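Local coordinates for protein phosphoglycerate dehydrogenase (Lactobacillus plantarum, PDB 3EVT) that probably catalyses the NAD-dependent oxidation of 3-phosphoglycerate to 3-phosphooxypyruvate, the first committed step of the phosphorylated route to serine, at residues Tyr143-Ala154 with His171-Phe182. Sequence-based numbering, arbitrary orientation.
Sequences YGTGQIGQSLAA and HPADHFHETVAF
The F176 ring is held between two methyl groups of 143-154: A153 CB sits over the centre of one face, 3.9 Å from the ring centroid, and T145 CG2 lies over the opposite face, offset toward the rim. A173 O meets the ring at its edge, in plane. CG anti to the carbonyl carbon (chi1 -76°) carries the ring in to the first turn of the helix, where CZ comes within 3.3 Å of G149 O. A planar ring suits this slot because it offers a face to each methyl, and glycine suits position 149, since a CB there would clash with G144 O and crowd F176 CZ. Farther along the helix, A154 CB lies over the centre of the H175 imidazole, which a type II turn from A173 to F176 brings there; alanine is small enough to let the ring settle on the helix. Q150 reaches out extended, its CG 3.5 Å from D174 O, and its NE2 donates a nearly straight bond to T145 O (2.7 Å, 172°), tying the loop to the helix. T145 packs CB against A173 CB, while its OG1 hydrogen-bonds to N167. At the far end, F182 CE1 approaches the edge of the Y143 ring. G144, G146 and G149 fit the GxGxxG pattern of a Rossmann fold, whose strand-turn-helix typically binds the dinucleotide; the loop before edge strand 178-181 packs against it.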
# COMPACT_ATOMS: atom_id res chain seq x y z
N TYR A 143 -14.42 -0.88 11.61
CA TYR A 143 -15.34 -1.66 12.41
C TYR A 143 -15.19 -3.13 12.05
O TYR A 143 -15.52 -3.54 10.91
CB TYR A 143 -16.80 -1.22 12.13
CG TYR A 143 -17.21 0.14 12.73
CD1 TYR A 143 -18.09 0.20 13.83
CD2 TYR A 143 -16.74 1.34 12.18
CE1 TYR A 143 -18.49 1.41 14.35
CE2 TYR A 143 -17.12 2.57 12.70
CZ TYR A 143 -18.01 2.59 13.81
OH TYR A 143 -18.39 3.79 14.38
N GLY A 144 -14.70 -3.91 13.00
CA GLY A 144 -14.38 -5.30 12.73
C GLY A 144 -12.89 -5.50 12.80
O GLY A 144 -12.15 -5.07 11.89
N THR A 145 -12.42 -6.14 13.86
CA THR A 145 -10.98 -6.35 14.03
C THR A 145 -10.64 -7.86 13.88
O THR A 145 -9.62 -8.34 14.41
CB THR A 145 -10.46 -5.73 15.36
OG1 THR A 145 -11.06 -6.39 16.48
CG2 THR A 145 -10.78 -4.24 15.44
N GLY A 146 -11.48 -8.58 13.15
CA GLY A 146 -11.17 -9.96 12.75
C GLY A 146 -10.02 -10.00 11.74
O GLY A 146 -9.29 -9.00 11.56
N GLN A 147 -9.85 -11.14 11.07
CA GLN A 147 -8.72 -11.34 10.17
C GLN A 147 -8.67 -10.26 9.08
O GLN A 147 -7.61 -9.72 8.78
CB GLN A 147 -8.85 -12.71 9.50
CG GLN A 147 -7.60 -13.22 8.77
CD GLN A 147 -7.96 -14.16 7.60
OE1 GLN A 147 -9.09 -14.66 7.52
NE2 GLN A 147 -7.02 -14.38 6.69
N ILE A 148 -9.81 -9.98 8.48
CA ILE A 148 -9.90 -8.92 7.45
C ILE A 148 -9.49 -7.53 7.97
O ILE A 148 -8.61 -6.88 7.39
CB ILE A 148 -11.31 -8.88 6.80
CG1 ILE A 148 -11.50 -10.10 5.88
CG2 ILE A 148 -11.53 -7.57 6.02
CD1 ILE A 148 -12.95 -10.41 5.66
N GLY A 149 -10.09 -7.10 9.08
CA GLY A 149 -9.79 -5.82 9.69
C GLY A 149 -8.29 -5.69 9.94
O GLY A 149 -7.68 -4.62 9.74
N GLN A 150 -7.68 -6.80 10.35
CA GLN A 150 -6.28 -6.80 10.75
C GLN A 150 -5.34 -6.74 9.55
O GLN A 150 -4.27 -6.11 9.61
CB GLN A 150 -5.98 -8.08 11.54
CG GLN A 150 -6.58 -8.10 12.96
CD GLN A 150 -6.37 -9.44 13.64
OE1 GLN A 150 -5.32 -10.05 13.49
NE2 GLN A 150 -7.38 -9.91 14.35
N SER A 151 -5.73 -7.40 8.46
CA SER A 151 -4.90 -7.34 7.25
C SER A 151 -5.04 -5.97 6.58
O SER A 151 -4.07 -5.43 6.09
CB SER A 151 -5.13 -8.53 6.32
OG SER A 151 -6.22 -8.30 5.45
N LEU A 152 -6.24 -5.39 6.61
CA LEU A 152 -6.39 -3.99 6.15
C LEU A 152 -5.55 -3.03 7.00
O LEU A 152 -4.80 -2.21 6.45
CB LEU A 152 -7.86 -3.56 6.14
CG LEU A 152 -8.07 -2.07 5.75
CD1 LEU A 152 -7.39 -1.69 4.41
CD2 LEU A 152 -9.58 -1.68 5.74
N ALA A 153 -5.68 -3.13 8.33
CA ALA A 153 -4.82 -2.41 9.29
C ALA A 153 -3.31 -2.50 9.00
O ALA A 153 -2.57 -1.48 9.08
CB ALA A 153 -5.08 -2.88 10.71
N ALA A 154 -2.82 -3.71 8.74
CA ALA A 154 -1.39 -3.90 8.46
C ALA A 154 -1.00 -3.09 7.22
O ALA A 154 0.03 -2.41 7.22
CB ALA A 154 -1.05 -5.40 8.25
N HIS A 171 -10.98 -4.69 23.10
CA HIS A 171 -9.75 -5.43 23.30
C HIS A 171 -8.73 -5.14 22.18
O HIS A 171 -9.07 -4.58 21.12
CB HIS A 171 -10.04 -6.93 23.35
CG HIS A 171 -10.78 -7.45 22.15
ND1 HIS A 171 -12.15 -7.48 22.07
CD2 HIS A 171 -10.32 -7.98 20.99
CE1 HIS A 171 -12.52 -8.01 20.92
NE2 HIS A 171 -11.43 -8.33 20.24
N PRO A 172 -7.47 -5.52 22.40
CA PRO A 172 -6.42 -5.30 21.41
C PRO A 172 -6.57 -6.18 20.15
O PRO A 172 -7.19 -7.24 20.18
CB PRO A 172 -5.14 -5.66 22.17
CG PRO A 172 -5.53 -5.72 23.65
CD PRO A 172 -6.97 -6.16 23.62
N ALA A 173 -6.00 -5.72 19.03
CA ALA A 173 -5.94 -6.55 17.83
C ALA A 173 -4.68 -6.24 17.03
O ALA A 173 -4.23 -5.10 16.97
CB ALA A 173 -7.17 -6.36 16.99
N ASP A 174 -4.13 -7.27 16.40
CA ASP A 174 -2.88 -7.14 15.66
C ASP A 174 -2.93 -6.04 14.60
O ASP A 174 -3.88 -5.98 13.84
CB ASP A 174 -2.58 -8.46 14.95
CG ASP A 174 -1.96 -9.48 15.87
OD1 ASP A 174 -1.74 -9.11 17.05
OD2 ASP A 174 -1.66 -10.63 15.44
N HIS A 175 -1.90 -5.21 14.57
CA HIS A 175 -1.71 -4.12 13.60
C HIS A 175 -2.52 -2.85 13.79
O HIS A 175 -2.20 -1.83 13.18
CB HIS A 175 -1.87 -4.61 12.18
CG HIS A 175 -1.06 -5.83 11.88
ND1 HIS A 175 0.31 -5.80 11.80
CD2 HIS A 175 -1.44 -7.12 11.68
CE1 HIS A 175 0.75 -7.02 11.54
NE2 HIS A 175 -0.29 -7.84 11.46
N PHE A 176 -3.57 -2.90 14.59
CA PHE A 176 -4.30 -1.69 14.89
C PHE A 176 -3.52 -0.86 15.87
O PHE A 176 -3.07 -1.39 16.84
CB PHE A 176 -5.65 -2.05 15.51
CG PHE A 176 -6.65 -2.55 14.53
CD1 PHE A 176 -7.47 -1.67 13.87
CD2 PHE A 176 -6.78 -3.89 14.28
CE1 PHE A 176 -8.41 -2.14 12.99
CE2 PHE A 176 -7.71 -4.35 13.40
CZ PHE A 176 -8.53 -3.52 12.76
N HIS A 177 -3.36 0.44 15.66
CA HIS A 177 -2.71 1.24 16.68
C HIS A 177 -3.54 1.40 17.96
O HIS A 177 -2.98 1.61 19.03
CB HIS A 177 -2.44 2.64 16.18
CG HIS A 177 -1.69 2.69 14.90
ND1 HIS A 177 -0.31 2.70 14.85
CD2 HIS A 177 -2.12 2.75 13.62
CE1 HIS A 177 0.07 2.76 13.59
NE2 HIS A 177 -1.01 2.80 12.82
N GLU A 178 -4.87 1.44 17.83
CA GLU A 178 -5.73 1.52 18.98
C GLU A 178 -6.98 0.79 18.61
O GLU A 178 -7.33 0.79 17.44
CB GLU A 178 -6.19 2.97 19.26
CG GLU A 178 -5.14 4.04 19.17
CD GLU A 178 -5.75 5.45 19.32
OE1 GLU A 178 -6.73 5.60 20.09
OE2 GLU A 178 -5.28 6.41 18.65
N THR A 179 -7.68 0.24 19.60
CA THR A 179 -9.01 -0.33 19.38
C THR A 179 -10.01 0.28 20.37
O THR A 179 -9.62 0.70 21.45
CB THR A 179 -9.00 -1.83 19.58
OG1 THR A 179 -8.46 -2.10 20.86
CG2 THR A 179 -8.10 -2.50 18.58
N VAL A 180 -11.29 0.32 20.01
CA VAL A 180 -12.32 0.80 20.90
C VAL A 180 -13.52 -0.14 20.88
O VAL A 180 -13.73 -0.87 19.92
CB VAL A 180 -12.80 2.20 20.52
CG1 VAL A 180 -11.65 3.21 20.60
CG2 VAL A 180 -13.48 2.20 19.16
N ALA A 181 -14.31 -0.09 21.95
CA ALA A 181 -15.57 -0.84 22.03
C ALA A 181 -16.64 -0.10 21.25
O ALA A 181 -16.57 1.10 21.10
CB ALA A 181 -15.99 -0.98 23.51
N PHE A 182 -17.65 -0.80 20.76
CA PHE A 182 -18.78 -0.13 20.05
C PHE A 182 -19.37 1.09 20.75
O PHE A 182 -19.83 2.04 20.09
CB PHE A 182 -19.91 -1.12 19.77
CG PHE A 182 -19.56 -2.18 18.75
CD1 PHE A 182 -19.60 -1.89 17.40
CD2 PHE A 182 -19.18 -3.45 19.15
CE1 PHE A 182 -19.29 -2.84 16.46
CE2 PHE A 182 -18.87 -4.42 18.21
CZ PHE A 182 -18.92 -4.12 16.87